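Local coordinates for spore coat polysaccharide biosynthesis protein SpsE (Bacillus subtilis, PDB 1VLI) that probably acts as an N-acylneuraminate-9-phosphate synthase of the NeuB family in the making of spore coat polysaccharide, at residues Val29-Glu34 with Lys270-Gly275; Ile50-Glu55 with Leu264-Leu269; Phe223-His226 with Glu232-Cys235. All coordinates share one frame; numbering follows the deposited sequence.

In the fold
All three contacts belong to the TIM-barrel part of the chain, where an eight-stranded parallel sheet is wrapped by helices. Contact 1 sets helix 266-285 against the first barrel strand, 30-36; contact 2, about 9 Å away between centres, joins the start of the same helix to helix 43-56, which follows that strand. The two merge where Ala-33 meets Leu-269 and Ala-53. Contact 3 lies within the unit strand 220-225, helix 232-239, strand 244-248, its centre about 10 Å from that of contact 1, which it touches through Met-272 and Pro-234. In sequence, contact 3 nests inside contact 2, and contact 2 inside contact 1. Strand 30-36 lies beside 244-248, the strand before helix 266-285, so the barrel closes here.

Contact 1: Val29-Glu34 with Lys270-Gly275; sequences VFIIAE and KEMVDG
Ile-31 on strand 30-36 reaches helix 266-285 with both of its branches, and each branch finds a different residue. At CB, which itself lies short of the helix, chi1 of -51° sets CG1 beside the backbone N and leaves the methyl CG2 anti to it, ending 3.6 Å from CE of Met-272, a selenomethionine. The longer branch passes through CG1, which serves as a spacer, and its extended chi2 of 168° carries CD1 to the fork of Val-273: CD1 lies 4.1 Å from Val-273 CG1 and 4.2 Å from Val-273 CG2, close to evenly between the two methyls. Met-272 comes alongside from the other direction, its chain bent only at its end (chi3 66°), which turns CE back toward the strand. Further along the same helix, Ile-276 and Arg-277 also touch Ile-31. Beside this apolar patch, polar bonds join the same strand and helix: Val-29 N is hydrogen-bonded to the carboxylate of Glu-280, and Val-29 O to the guanidinium of Arg-277. Strand and helix thus meet as the outer face of a TIM barrel meets its surrounding helices. The touching atoms are all methyl carbons, so the hold between the two segments comes from buried apolar surface.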
ATOM      1  N   VAL A  29      13.565 -11.949   7.141  1.00 54.74           N
ATOM      2  CA  VAL A  29      12.581 -10.873   7.055  1.00 51.90           C
ATOM      3  C   VAL A  29      12.963  -9.924   5.918  1.00 54.11           C
ATOM      4  O   VAL A  29      14.129  -9.576   5.769  1.00 53.14           O
ATOM      5  CB  VAL A  29      12.413 -10.128   8.409  1.00 51.25           C
ATOM      6  CG1 VAL A  29      11.391  -8.961   8.284  1.00 45.27           C
ATOM      7  CG2 VAL A  29      11.911 -11.114   9.489  1.00 48.73           C
ATOM      8  N   PHE A  30      11.984  -9.544   5.100  1.00 55.01           N
ATOM      9  CA  PHE A  30      12.216  -8.642   3.961  1.00 53.23           C
ATOM     10  C   PHE A  30      11.944  -7.211   4.422  1.00 52.28           C
ATOM     11  O   PHE A  30      10.791  -6.865   4.806  1.00 47.15           O
ATOM     12  CB  PHE A  30      11.311  -9.031   2.787  1.00 53.53           C
ATOM     13  CG  PHE A  30      11.627  -8.307   1.506  1.00 53.51           C
ATOM     14  CD1 PHE A  30      12.615  -8.764   0.642  1.00 58.10           C
ATOM     15  CD2 PHE A  30      10.908  -7.170   1.160  1.00 55.41           C
ATOM     16  CE1 PHE A  30      12.913  -8.054  -0.560  1.00 52.77           C
ATOM     17  CE2 PHE A  30      11.157  -6.485  -0.003  1.00 42.10           C
ATOM     18  CZ  PHE A  30      12.192  -6.923  -0.877  1.00 54.58           C
ATOM     19  N   ILE A  31      13.005  -6.394   4.400  1.00 48.03           N
ATOM     20  CA  ILE A  31      12.952  -5.024   4.950  1.00 46.82           C
ATOM     21  C   ILE A  31      12.857  -3.957   3.895  1.00 49.61           C
ATOM     22  O   ILE A  31      13.740  -3.834   3.009  1.00 49.46           O
ATOM     23  CB  ILE A  31      14.145  -4.724   5.905  1.00 46.35           C
ATOM     24  CG1 ILE A  31      14.280  -5.802   6.956  1.00 45.77           C
ATOM     25  CG2 ILE A  31      13.982  -3.345   6.557  1.00 45.55           C
ATOM     26  CD1 ILE A  31      15.547  -5.759   7.752  1.00 48.44           C
ATOM     27  N   ILE A  32      11.790  -3.166   4.004  1.00 52.10           N
ATOM     28  CA  ILE A  32      11.495  -2.095   3.043  1.00 49.60           C
ATOM     29  C   ILE A  32      11.736  -0.745   3.704  1.00 53.63           C
ATOM     30  O   ILE A  32      11.023  -0.369   4.647  1.00 50.97           O
ATOM     31  CB  ILE A  32      10.072  -2.202   2.605  1.00 46.40           C
ATOM     32  CG1 ILE A  32       9.768  -3.606   2.076  1.00 57.91           C
ATOM     33  CG2 ILE A  32       9.698  -1.183   1.551  1.00 32.96           C
ATOM     34  CD1 ILE A  32       8.225  -3.884   1.968  1.00 47.88           C
ATOM     35  N   ALA A  33      12.762  -0.022   3.233  1.00 52.17           N
ATOM     36  CA  ALA A  33      12.934   1.351   3.685  1.00 52.79           C
ATOM     37  C   ALA A  33      12.084   2.273   2.821  1.00 56.39           C
ATOM     38  O   ALA A  33      12.234   2.298   1.599  1.00 61.94           O
ATOM     39  CB  ALA A  33      14.369   1.740   3.649  1.00 53.68           C
ATOM     40  N   GLU A  34      11.191   3.024   3.456  1.00 57.63           N
ATOM     41  CA  GLU A  34      10.182   3.815   2.762  1.00 59.96           C
ATOM     42  C   GLU A  34      10.622   5.297   2.738  1.00 61.21           C
ATOM     43  O   GLU A  34      10.568   6.017   3.753  1.00 59.16           O
ATOM     44  CB  GLU A  34       8.786   3.516   3.387  1.00 64.57           C
ATOM     45  CG  GLU A  34       7.735   4.619   3.499  1.00 71.06           C
ATOM     46  CD  GLU A  34       6.967   4.877   2.218  1.00 86.71           C
ATOM     47  OE1 GLU A  34       7.580   4.951   1.122  1.00 91.21           O
ATOM     48  OE2 GLU A  34       5.735   5.040   2.323  1.00 90.86           O
ATOM     49  N   LYS A 270      19.684   1.719  10.273  1.00 57.81           N
ATOM     50  CA  LYS A 270      20.688   0.664  10.546  1.00 61.50           C
ATOM     51  C   LYS A 270      20.430  -0.042  11.886  1.00 63.51           C
ATOM     52  O   LYS A 270      20.553  -1.265  11.997  1.00 65.57           O
ATOM     53  CB  LYS A 270      22.102   1.256  10.523  1.00 61.75           C
ATOM     54  CG  LYS A 270      23.258   0.240  10.534  1.00 69.06           C
ATOM     55  N   GLU A 271      20.060   0.747  12.891  1.00 63.17           N
ATOM     56  CA  GLU A 271      19.744   0.262  14.220  1.00 63.38           C
ATOM     57  C   GLU A 271      18.532  -0.688  14.190  1.00 62.32           C
ATOM     58  O   GLU A 271      18.599  -1.782  14.761  1.00 62.67           O
ATOM     59  CB  GLU A 271      19.501   1.466  15.126  1.00 62.99           C
ATOM     60  CG  GLU A 271      19.158   1.166  16.569  1.00 65.86           C
ATOM     61  CD  GLU A 271      18.927   2.435  17.378  1.00 67.78           C
ATOM     62  OE1 GLU A 271      19.513   3.490  17.017  1.00 68.95           O
ATOM     63  OE2 GLU A 271      18.167   2.374  18.383  1.00 76.55           O
HETATM   64  N   MSE A 272      17.450  -0.276  13.514  1.00 60.30           N
HETATM   65  CA  MSE A 272      16.278  -1.131  13.305  1.00 57.28           C
HETATM   66  C   MSE A 272      16.642  -2.454  12.657  1.00 57.81           C
HETATM   67  O   MSE A 272      16.255  -3.514  13.153  1.00 60.76           O
HETATM   68  CB  MSE A 272      15.217  -0.457  12.453  1.00 56.04           C
HETATM   69  CG  MSE A 272      13.911  -1.284  12.417  1.00 51.45           C
HETATM   70 SE   MSE A 272      12.645  -0.653  11.096  1.00 58.04          SE
HETATM   71  CE  MSE A 272      13.711  -1.097   9.312  1.00 55.51           C
ATOM     72  N   VAL A 273      17.363  -2.378  11.539  1.00 57.12           N
ATOM     73  CA  VAL A 273      17.827  -3.554  10.788  1.00 53.34           C
ATOM     74  C   VAL A 273      18.621  -4.512  11.678  1.00 55.08           C
ATOM     75  O   VAL A 273      18.358  -5.720  11.680  1.00 56.54           O
ATOM     76  CB  VAL A 273      18.647  -3.148   9.512  1.00 52.17           C
ATOM     77  CG1 VAL A 273      19.222  -4.378   8.815  1.00 47.99           C
ATOM     78  CG2 VAL A 273      17.756  -2.329   8.518  1.00 37.13           C
ATOM     79  N   ASP A 274      19.570  -3.973  12.444  1.00 54.85           N
ATOM     80  CA  ASP A 274      20.343  -4.771  13.372  1.00 56.21           C
ATOM     81  C   ASP A 274      19.426  -5.380  14.461  1.00 58.08           C
ATOM     82  O   ASP A 274      19.563  -6.551  14.825  1.00 57.53           O
ATOM     83  CB  ASP A 274      21.475  -3.938  13.998  1.00 58.10           C
ATOM     84  CG  ASP A 274      22.549  -3.483  12.971  1.00 62.64           C
ATOM     85  OD1 ASP A 274      22.587  -3.996  11.824  1.00 59.89           O
ATOM     86  OD2 ASP A 274      23.414  -2.606  13.242  1.00 61.64           O
ATOM     87  N   GLY A 275      18.496  -4.589  14.981  1.00 58.80           N
ATOM     88  CA  GLY A 275      17.465  -5.131  15.869  1.00 62.82           C
ATOM     89  C   GLY A 275      16.741  -6.344  15.279  1.00 63.84           C
ATOM     90  O   GLY A 275      16.699  -7.416  15.902  1.00 62.95           O
TER

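Contact 2: Ile50-Glu55 with Leu264-Leu269; sequences IDAAAE and LNPDEL
Beside Pro-266, which meets Ala-52 across the contact, Glu-268 N donates to Asn-265 OD1 over 3.0 Å in a nearly straight bond (176° at the hydrogen), tilted 24° from the plane of the amide carbonyl. The return bond runs from Asn-265 N to Glu-268 OE1, which accepts with its anti lone pair; OE1 also has a long, weak ion pair with Lys-253. Together the two bonds form a capping box at the start of helix 266-285, and they are likely to steady the first turn, from which Pro-266 and Leu-269 face helix 43-56. There the ring of Pro-266 lays two carbons against one methyl, CG 3.9 Å and CB 4.0 Å from Ala-52 CB. Leu-269, one turn on, starts with CG anti to its backbone nitrogen (chi1 -171°), and chi2 then swings the methyl CD2 onto the backbone of helix 43-56, 3.8 Å from Ala-53 CA and 4.0 Å from Ala-52 O. Phe-249 packs on Ala-52 as well, and Ala-33 of strand 30-36 touches both Ala-53 and Leu-269. Small alanines on one helix let the other come near, with the nearest CA atoms, of Ala-52 and Pro-266, 5.3 Å apart. The chemistry divides the work: polar groups finish the helix end, while carbon surfaces join the last barrel helix to the first.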
ATOM      1  N   ILE A  50      18.685   6.292  -1.061  1.00 60.44           N
ATOM      2  CA  ILE A  50      19.202   5.006  -1.542  1.00 60.88           C
ATOM      3  C   ILE A  50      20.438   4.567  -0.786  1.00 61.97           C
ATOM      4  O   ILE A  50      20.441   3.452  -0.281  1.00 65.48           O
ATOM      5  CB  ILE A  50      19.437   5.031  -3.096  1.00 60.16           C
ATOM      6  CG1 ILE A  50      18.090   5.310  -3.782  1.00 60.49           C
ATOM      7  CG2 ILE A  50      20.001   3.701  -3.596  1.00 49.62           C
ATOM      8  CD1 ILE A  50      18.047   5.165  -5.264  1.00 66.25           C
ATOM      9  N   ASP A  51      21.454   5.436  -0.664  1.00 61.48           N
ATOM     10  CA  ASP A  51      22.687   5.124   0.094  1.00 59.84           C
ATOM     11  C   ASP A  51      22.398   4.711   1.512  1.00 59.25           C
ATOM     12  O   ASP A  51      22.934   3.711   1.994  1.00 59.01           O
ATOM     13  CB  ASP A  51      23.637   6.326   0.185  1.00 62.42           C
ATOM     14  CG  ASP A  51      24.367   6.626  -1.127  1.00 66.60           C
ATOM     15  OD1 ASP A  51      24.737   5.686  -1.869  1.00 65.72           O
ATOM     16  OD2 ASP A  51      24.642   7.794  -1.477  1.00 72.76           O
ATOM     17  N   ALA A  52      21.582   5.514   2.188  1.00 58.32           N
ATOM     18  CA  ALA A  52      21.245   5.284   3.594  1.00 58.56           C
ATOM     19  C   ALA A  52      20.564   3.927   3.805  1.00 58.77           C
ATOM     20  O   ALA A  52      20.901   3.197   4.744  1.00 59.78           O
ATOM     21  CB  ALA A  52      20.369   6.411   4.114  1.00 59.12           C
ATOM     22  N   ALA A  53      19.632   3.597   2.909  1.00 57.65           N
ATOM     23  CA  ALA A  53      18.932   2.313   2.911  1.00 55.81           C
ATOM     24  C   ALA A  53      19.895   1.139   2.747  1.00 56.72           C
ATOM     25  O   ALA A  53      19.795   0.141   3.472  1.00 56.10           O
ATOM     26  CB  ALA A  53      17.895   2.286   1.808  1.00 54.14           C
ATOM     27  N   ALA A  54      20.801   1.269   1.776  1.00 53.22           N
ATOM     28  CA  ALA A  54      21.826   0.284   1.496  1.00 52.80           C
ATOM     29  C   ALA A  54      22.762   0.093   2.670  1.00 54.27           C
ATOM     30  O   ALA A  54      23.026  -1.041   3.065  1.00 55.50           O
ATOM     31  CB  ALA A  54      22.648   0.711   0.221  1.00 51.44           C
ATOM     32  N   GLU A  55      23.301   1.194   3.203  1.00 58.25           N
ATOM     33  CA  GLU A  55      24.286   1.139   4.305  1.00 59.39           C
ATOM     34  C   GLU A  55      23.609   0.526   5.538  1.00 57.37           C
ATOM     35  O   GLU A  55      24.229  -0.227   6.300  1.00 56.32           O
ATOM     36  CB  GLU A  55      24.857   2.532   4.627  1.00 55.49           C
ATOM     37  CG  GLU A  55      25.805   3.101   3.565  1.00 72.03           C
ATOM     38  CD  GLU A  55      25.776   4.641   3.442  1.00 68.78           C
ATOM     39  OE1 GLU A  55      25.228   5.310   4.366  1.00 82.08           O
ATOM     40  OE2 GLU A  55      26.295   5.188   2.415  1.00 77.17           O
ATOM     41  N   LEU A 264      12.783   7.615  10.500  1.00 57.56           N
ATOM     42  CA  LEU A 264      14.086   7.304  11.075  1.00 56.00           C
ATOM     43  C   LEU A 264      15.194   7.946  10.235  1.00 58.32           C
ATOM     44  O   LEU A 264      15.075   8.011   9.004  1.00 58.04           O
ATOM     45  CB  LEU A 264      14.292   5.796  11.132  1.00 53.81           C
ATOM     46  CG  LEU A 264      13.237   5.022  11.921  1.00 51.82           C
ATOM     47  CD1 LEU A 264      13.735   3.604  12.118  1.00 38.51           C
ATOM     48  CD2 LEU A 264      12.972   5.712  13.275  1.00 49.27           C
ATOM     49  N   ASN A 265      16.252   8.433  10.892  1.00 58.56           N
ATOM     50  CA  ASN A 265      17.443   8.879  10.175  1.00 60.03           C
ATOM     51  C   ASN A 265      18.300   7.656   9.805  1.00 60.81           C
ATOM     52  O   ASN A 265      17.950   6.540  10.178  1.00 63.96           O
ATOM     53  CB  ASN A 265      18.210   9.940  10.969  1.00 58.98           C
ATOM     54  CG  ASN A 265      18.791   9.414  12.269  1.00 67.09           C
ATOM     55  OD1 ASN A 265      19.317   8.291  12.349  1.00 77.25           O
ATOM     56  ND2 ASN A 265      18.735  10.249  13.302  1.00 69.96           N
ATOM     57  N   PRO A 266      19.368   7.828   9.031  1.00 60.03           N
ATOM     58  CA  PRO A 266      20.162   6.683   8.584  1.00 59.83           C
ATOM     59  C   PRO A 266      20.686   5.777   9.676  1.00 60.32           C
ATOM     60  O   PRO A 266      20.740   4.573   9.455  1.00 61.05           O
ATOM     61  CB  PRO A 266      21.322   7.339   7.847  1.00 58.76           C
ATOM     62  CG  PRO A 266      20.687   8.580   7.287  1.00 58.06           C
ATOM     63  CD  PRO A 266      19.856   9.086   8.433  1.00 60.25           C
ATOM     64  N   ASP A 267      21.086   6.351  10.815  1.00 60.66           N
ATOM     65  CA  ASP A 267      21.599   5.595  11.952  1.00 61.77           C
ATOM     66  C   ASP A 267      20.527   4.733  12.583  1.00 61.86           C
ATOM     67  O   ASP A 267      20.728   3.533  12.811  1.00 61.78           O
ATOM     68  CB  ASP A 267      22.129   6.537  13.026  1.00 63.43           C
ATOM     69  CG  ASP A 267      23.298   7.325  12.559  1.00 71.44           C
ATOM     70  OD1 ASP A 267      23.094   8.230  11.710  1.00 87.32           O
ATOM     71  OD2 ASP A 267      24.451   7.108  12.975  1.00 67.10           O
ATOM     72  N   GLU A 268      19.406   5.373  12.895  1.00 60.37           N
ATOM     73  CA  GLU A 268      18.253   4.687  13.428  1.00 61.77           C
ATOM     74  C   GLU A 268      17.758   3.580  12.475  1.00 61.96           C
ATOM     75  O   GLU A 268      17.282   2.545  12.945  1.00 63.65           O
ATOM     76  CB  GLU A 268      17.137   5.684  13.730  1.00 61.05           C
ATOM     77  CG  GLU A 268      17.546   6.837  14.635  1.00 59.00           C
ATOM     78  CD  GLU A 268      16.420   7.839  14.840  1.00 63.41           C
ATOM     79  OE1 GLU A 268      15.864   8.345  13.830  1.00 62.56           O
ATOM     80  OE2 GLU A 268      16.090   8.123  16.014  1.00 68.23           O
ATOM     81  N   LEU A 269      17.883   3.782  11.157  1.00 59.63           N
ATOM     82  CA  LEU A 269      17.483   2.758  10.178  1.00 58.78           C
ATOM     83  C   LEU A 269      18.358   1.524  10.316  1.00 58.44           C
ATOM     84  O   LEU A 269      17.822   0.420  10.474  1.00 57.44           O
ATOM     85  CB  LEU A 269      17.506   3.284   8.722  1.00 58.45           C
ATOM     86  CG  LEU A 269      16.899   2.367   7.634  1.00 58.83           C
ATOM     87  CD1 LEU A 269      15.368   2.167   7.766  1.00 46.51           C
ATOM     88  CD2 LEU A 269      17.223   2.839   6.217  1.00 57.74           C
TER

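Contact 3: Phe223-His226 with Glu232-Cys235; sequences FSDH and EAPC
Both Phe-223 and Asp-225 turn their CG atoms anti to the backbone nitrogen (chi1 179° and -172°), and this pair of torsions extends ring and carboxylate from strand 220-225 toward Ala-233 and Pro-234 at the start of helix 232-239. Ala-233 CB sits obliquely to the aromatic ring, 4.0 Å from Phe-223 CE2, while one ring face is backed near its rim by Asp-225 CA. The side chains of Asp-225 and Pro-234 cross at about a right angle: OD2 of Asp-225 stands 3.0 Å from Pro-234 CD and 3.2 Å from Pro-234 CG, close approaches of oxygen to carbon-bound hydrogens. Ala-233 CB lies against the same carboxylate, 3.8 Å from Asp-225 OD2. The polar needs of the group are met from outside, by a salt bridge from OD2 to Lys-247 of strand 244-248 and a hydrogen bond between OD1 and the hydroxyl of Ser-227. Replacing Asp-225 by an alanine would probably leave Lys-247 without its countercharge and open a gap against Pro-234. The neighbouring His-226 binds zinc together with His-248. Within this beta-alpha-beta unit a carboxylate therefore does double duty, its oxygens satisfied by polar partners while one of them also lies against CD and CG of a proline.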
ATOM      1  N   PHE A 223       4.277  -6.171   8.451  1.00 53.30           N
ATOM      2  CA  PHE A 223       3.897  -5.020   9.270  1.00 55.22           C
ATOM      3  C   PHE A 223       4.515  -3.736   8.710  1.00 57.31           C
ATOM      4  O   PHE A 223       5.737  -3.624   8.659  1.00 53.36           O
ATOM      5  CB  PHE A 223       4.423  -5.254  10.684  1.00 53.36           C
ATOM      6  CG  PHE A 223       4.126  -4.146  11.661  1.00 56.69           C
ATOM      7  CD1 PHE A 223       2.817  -3.712  11.881  1.00 58.05           C
ATOM      8  CD2 PHE A 223       5.152  -3.600  12.439  1.00 49.47           C
ATOM      9  CE1 PHE A 223       2.523  -2.705  12.817  1.00 60.45           C
ATOM     10  CE2 PHE A 223       4.881  -2.584  13.380  1.00 52.95           C
ATOM     11  CZ  PHE A 223       3.559  -2.143  13.582  1.00 61.66           C
ATOM     12  N   SER A 224       3.685  -2.782   8.273  1.00 58.41           N
ATOM     13  CA  SER A 224       4.193  -1.427   8.005  1.00 57.27           C
ATOM     14  C   SER A 224       4.069  -0.640   9.293  1.00 56.06           C
ATOM     15  O   SER A 224       2.962  -0.483   9.830  1.00 52.61           O
ATOM     16  CB  SER A 224       3.452  -0.714   6.886  1.00 56.93           C
ATOM     17  OG  SER A 224       3.211  -1.604   5.813  1.00 72.44           O
ATOM     18  N   ASP A 225       5.220  -0.156   9.765  1.00 53.11           N
ATOM     19  CA  ASP A 225       5.356   0.460  11.064  1.00 54.63           C
ATOM     20  C   ASP A 225       5.331   1.967  10.972  1.00 55.91           C
ATOM     21  O   ASP A 225       6.214   2.562  10.354  1.00 59.33           O
ATOM     22  CB  ASP A 225       6.652  -0.019  11.713  1.00 51.90           C
ATOM     23  CG  ASP A 225       6.783   0.422  13.159  1.00 59.64           C
ATOM     24  OD1 ASP A 225       5.795   0.904  13.755  1.00 66.88           O
ATOM     25  OD2 ASP A 225       7.850   0.312  13.793  1.00 66.32           O
ATOM     26  N   HIS A 226       4.324   2.580  11.588  1.00 56.24           N
ATOM     27  CA  HIS A 226       4.200   4.033  11.618  1.00 58.84           C
ATOM     28  C   HIS A 226       4.559   4.672  12.960  1.00 60.83           C
ATOM     29  O   HIS A 226       4.392   5.877  13.141  1.00 62.68           O
ATOM     30  CB  HIS A 226       2.802   4.477  11.183  1.00 61.07           C
ATOM     31  CG  HIS A 226       2.545   4.304   9.723  1.00 67.33           C
ATOM     32  ND1 HIS A 226       1.345   3.849   9.226  1.00 75.61           N
ATOM     33  CD2 HIS A 226       3.344   4.509   8.649  1.00 76.57           C
ATOM     34  CE1 HIS A 226       1.411   3.791   7.908  1.00 78.95           C
ATOM     35  NE2 HIS A 226       2.615   4.182   7.534  1.00 75.62           N
ATOM     36  N   GLU A 232      11.303  -1.034  18.970  1.00 58.70           N
ATOM     37  CA  GLU A 232      10.361  -1.782  19.819  1.00 61.65           C
ATOM     38  C   GLU A 232       9.225  -2.484  19.060  1.00 59.11           C
ATOM     39  O   GLU A 232       9.008  -3.673  19.262  1.00 58.26           O
ATOM     40  CB  GLU A 232       9.894  -0.998  21.059  1.00 61.73           C
ATOM     41  CG  GLU A 232       8.656  -0.133  20.906  1.00 69.21           C
ATOM     42  CD  GLU A 232       8.040   0.198  22.255  1.00 65.66           C
ATOM     43  OE1 GLU A 232       8.278  -0.573  23.197  1.00 70.60           O
ATOM     44  OE2 GLU A 232       7.328   1.221  22.375  1.00 76.69           O
ATOM     45  N   ALA A 233       8.547  -1.776  18.150  1.00 57.76           N
ATOM     46  CA  ALA A 233       7.497  -2.415  17.376  1.00 53.01           C
ATOM     47  C   ALA A 233       8.015  -3.295  16.220  1.00 54.82           C
ATOM     48  O   ALA A 233       7.449  -4.380  16.027  1.00 51.21           O
ATOM     49  CB  ALA A 233       6.456  -1.420  16.905  1.00 52.79           C
ATOM     50  N   PRO A 234       9.033  -2.857  15.433  1.00 52.41           N
ATOM     51  CA  PRO A 234       9.634  -3.765  14.422  1.00 52.82           C
ATOM     52  C   PRO A 234      10.043  -5.144  15.003  1.00 52.18           C
ATOM     53  O   PRO A 234       9.627  -6.175  14.481  1.00 53.72           O
ATOM     54  CB  PRO A 234      10.853  -2.964  13.845  1.00 52.33           C
ATOM     55  CG  PRO A 234      10.458  -1.499  14.037  1.00 52.89           C
ATOM     56  CD  PRO A 234       9.632  -1.509  15.384  1.00 51.63           C
ATOM     57  N   CYS A 235      10.822  -5.160  16.074  1.00 51.05           N
ATOM     58  CA  CYS A 235      11.278  -6.412  16.664  1.00 55.56           C
ATOM     59  C   CYS A 235      10.162  -7.254  17.294  1.00 55.97           C
ATOM     60  O   CYS A 235      10.158  -8.477  17.161  1.00 56.08           O
ATOM     61  CB  CYS A 235      12.342  -6.143  17.718  1.00 57.61           C
ATOM     62  SG  CYS A 235      13.892  -5.568  16.990  1.00 67.31           S
TER